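Local coordinates for protein alpha-rhamnosidase (Dictyoglomus thermophilum, PDB 6I60) that probably hydrolyses terminal non-reducing alpha-L-rhamnose residues from alpha-L-rhamnosides, at residues 514-518 and 519-523. Sequence-based numbering, arbitrary orientation.
Sequences AEEAI and FNFDM
Phe519, Asn520 and Phe521 each donate a backbone N-H to the carbonyl four residues earlier, on Glu515, Glu516 and Ala517, and these bonds form the last turn of helix 514-520 before the chain leaves helical geometry at Phe521. The last of the three, from Phe521 N to Ala517 O, spans 2.7 Å, and Asn520 N makes a second, weak bond to the same oxygen. Met523 then folds back on this turn: with CG beside its own backbone N (chi1 -50°) and further bends at chi2 and chi3, the thioether curls round until SD lies 3.7 Å from Ala517 CB, while Met523 CB packs 4.2 Å from Ile518 CG1. Trimmed to an alanine, Met523 would lose the sulfur and terminal methyl that lie against Ala517 CB, which would probably open a gap beside the turn. On another side of the helix, the ring of Phe519 presents its edge to Glu515 O, 3.4 Å from CD1, and also meets the rings of Tyr575 and Tyr831. Glu516 OE1 lies 3.9 Å from Phe521 CE2, with carboxylate and ring planes 88° apart, and Asn520 CB covers one face of that ring. Beyond the turn, the Asn520 amide hydrogen-bonds to Tyr831 and Asp827, while Glu515 OE1 forms a salt bridge with Arg765 and OE2 a hydrogen bond with Tyr575. Such a buried helix C-terminus, packed against helices 473-488, 564-576 and 826-835, fits the helical (alpha/alpha)6 barrel of bacterial alpha-L-rhamnosidases.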
ATOM      1  N   ALA A 514      -5.038   1.339  -6.705  1.00 54.12           N
ATOM      2  CA  ALA A 514      -3.701   1.899  -6.533  1.00 51.46           C
ATOM      3  C   ALA A 514      -3.728   3.423  -6.554  1.00 46.70           C
ATOM      4  O   ALA A 514      -2.976   4.070  -5.818  1.00 48.53           O
ATOM      5  CB  ALA A 514      -2.763   1.359  -7.612  1.00 51.92           C
ATOM      6  N   GLU A 515      -4.588   4.013  -7.389  1.00 50.73           N
ATOM      7  CA  GLU A 515      -4.669   5.469  -7.450  1.00 53.07           C
ATOM      8  C   GLU A 515      -5.244   6.054  -6.166  1.00 54.37           C
ATOM      9  O   GLU A 515      -4.829   7.140  -5.741  1.00 52.06           O
ATOM     10  CB  GLU A 515      -5.508   5.899  -8.653  1.00 51.56           C
ATOM     11  CG  GLU A 515      -5.474   7.392  -8.935  1.00 48.34           C
ATOM     12  CD  GLU A 515      -6.185   7.760 -10.224  1.00 52.50           C
ATOM     13  OE1 GLU A 515      -7.325   7.294 -10.431  1.00 56.64           O
ATOM     14  OE2 GLU A 515      -5.604   8.516 -11.030  1.00 59.28           O
ATOM     15  N   GLU A 516      -6.187   5.354  -5.532  1.00 49.29           N
ATOM     16  CA  GLU A 516      -6.754   5.849  -4.283  1.00 48.30           C
ATOM     17  C   GLU A 516      -5.723   5.826  -3.162  1.00 49.55           C
ATOM     18  O   GLU A 516      -5.599   6.797  -2.406  1.00 52.83           O
ATOM     19  CB  GLU A 516      -7.982   5.021  -3.902  1.00 49.72           C
ATOM     20  CG  GLU A 516      -8.340   5.074  -2.425  1.00 50.44           C
ATOM     21  CD  GLU A 516      -7.746   3.919  -1.638  1.00 50.65           C
ATOM     22  OE1 GLU A 516      -7.116   4.175  -0.590  1.00 49.48           O
ATOM     23  OE2 GLU A 516      -7.903   2.759  -2.071  1.00 50.75           O
ATOM     24  N   ALA A 517      -4.974   4.727  -3.044  1.00 46.74           N
ATOM     25  CA  ALA A 517      -3.992   4.605  -1.970  1.00 50.23           C
ATOM     26  C   ALA A 517      -2.894   5.653  -2.101  1.00 50.23           C
ATOM     27  O   ALA A 517      -2.404   6.182  -1.096  1.00 42.89           O
ATOM     28  CB  ALA A 517      -3.396   3.198  -1.969  1.00 42.04           C
ATOM     29  N   ILE A 518      -2.496   5.966  -3.334  1.00 48.04           N
ATOM     30  CA  ILE A 518      -1.473   6.986  -3.547  1.00 47.28           C
ATOM     31  C   ILE A 518      -1.975   8.345  -3.078  1.00 47.58           C
ATOM     32  O   ILE A 518      -1.240   9.109  -2.440  1.00 53.90           O
ATOM     33  CB  ILE A 518      -1.049   7.005  -5.027  1.00 41.64           C
ATOM     34  CG1 ILE A 518      -0.145   5.810  -5.332  1.00 36.49           C
ATOM     35  CG2 ILE A 518      -0.342   8.304  -5.372  1.00 46.48           C
ATOM     36  CD1 ILE A 518       0.143   5.628  -6.806  1.00 42.02           C
ATOM     37  N   PHE A 519      -3.240   8.662  -3.368  1.00 52.17           N
ATOM     38  CA  PHE A 519      -3.803   9.938  -2.937  1.00 51.18           C
ATOM     39  C   PHE A 519      -3.907  10.031  -1.421  1.00 49.63           C
ATOM     40  O   PHE A 519      -3.755  11.121  -0.857  1.00 51.38           O
ATOM     41  CB  PHE A 519      -5.180  10.149  -3.565  1.00 48.19           C
ATOM     42  CG  PHE A 519      -5.163  11.036  -4.775  1.00 52.60           C
ATOM     43  CD1 PHE A 519      -5.220  10.493  -6.048  1.00 48.11           C
ATOM     44  CD2 PHE A 519      -5.083  12.412  -4.640  1.00 49.72           C
ATOM     45  CE1 PHE A 519      -5.199  11.305  -7.165  1.00 49.62           C
ATOM     46  CE2 PHE A 519      -5.062  13.231  -5.753  1.00 52.00           C
ATOM     47  CZ  PHE A 519      -5.120  12.677  -7.017  1.00 49.62           C
ATOM     48  N   ASN A 520      -4.154   8.909  -0.748  1.00 54.11           N
ATOM     49  CA  ASN A 520      -4.375   8.920   0.692  1.00 52.95           C
ATOM     50  C   ASN A 520      -3.117   8.643   1.501  1.00 53.67           C
ATOM     51  O   ASN A 520      -2.973   9.181   2.606  1.00 52.43           O
ATOM     52  CB  ASN A 520      -5.447   7.892   1.066  1.00 46.71           C
ATOM     53  CG  ASN A 520      -6.851   8.411   0.846  1.00 50.56           C
ATOM     54  OD1 ASN A 520      -7.176   9.536   1.227  1.00 48.48           O
ATOM     55  ND2 ASN A 520      -7.693   7.592   0.227  1.00 51.36           N
ATOM     56  N   PHE A 521      -2.203   7.821   0.987  1.00 55.89           N
ATOM     57  CA  PHE A 521      -1.053   7.377   1.760  1.00 52.70           C
ATOM     58  C   PHE A 521       0.208   7.442   0.910  1.00 52.99           C
ATOM     59  O   PHE A 521       0.154   7.436  -0.323  1.00 52.46           O
ATOM     60  CB  PHE A 521      -1.256   5.951   2.294  1.00 43.66           C
ATOM     61  CG  PHE A 521      -2.649   5.687   2.799  1.00 49.69           C
ATOM     62  CD1 PHE A 521      -3.083   6.229   3.997  1.00 43.85           C
ATOM     63  CD2 PHE A 521      -3.526   4.901   2.071  1.00 51.84           C
ATOM     64  CE1 PHE A 521      -4.362   5.991   4.461  1.00 43.04           C
ATOM     65  CE2 PHE A 521      -4.807   4.659   2.531  1.00 47.36           C
ATOM     66  CZ  PHE A 521      -5.224   5.206   3.727  1.00 39.18           C
ATOM     67  N   ASP A 522       1.348   7.519   1.593  1.00 52.17           N
ATOM     68  CA  ASP A 522       2.656   7.444   0.948  1.00 52.35           C
ATOM     69  C   ASP A 522       2.917   5.992   0.565  1.00 53.57           C
ATOM     70  O   ASP A 522       3.146   5.145   1.436  1.00 53.67           O
ATOM     71  CB  ASP A 522       3.739   7.977   1.882  1.00 59.20           C
ATOM     72  CG  ASP A 522       5.099   8.065   1.214  1.00 63.49           C
ATOM     73  OD1 ASP A 522       5.964   8.815   1.716  1.00 62.14           O
ATOM     74  OD2 ASP A 522       5.306   7.384   0.188  1.00 70.30           O
ATOM     75  N   MET A 523       2.887   5.698  -0.736  1.00 52.89           N
ATOM     76  CA  MET A 523       2.919   4.321  -1.213  1.00 51.51           C
ATOM     77  C   MET A 523       4.107   3.987  -2.102  1.00 51.64           C
ATOM     78  O   MET A 523       4.200   2.843  -2.564  1.00 55.22           O
ATOM     79  CB  MET A 523       1.627   3.997  -1.977  1.00 45.81           C
ATOM     80  CG  MET A 523       0.354   4.373  -1.246  1.00 45.17           C
ATOM     81  SD  MET A 523      -0.196   3.085  -0.118  1.00 45.14           S
ATOM     82  CE  MET A 523       0.111   1.621  -1.102  1.00 46.31           C
TER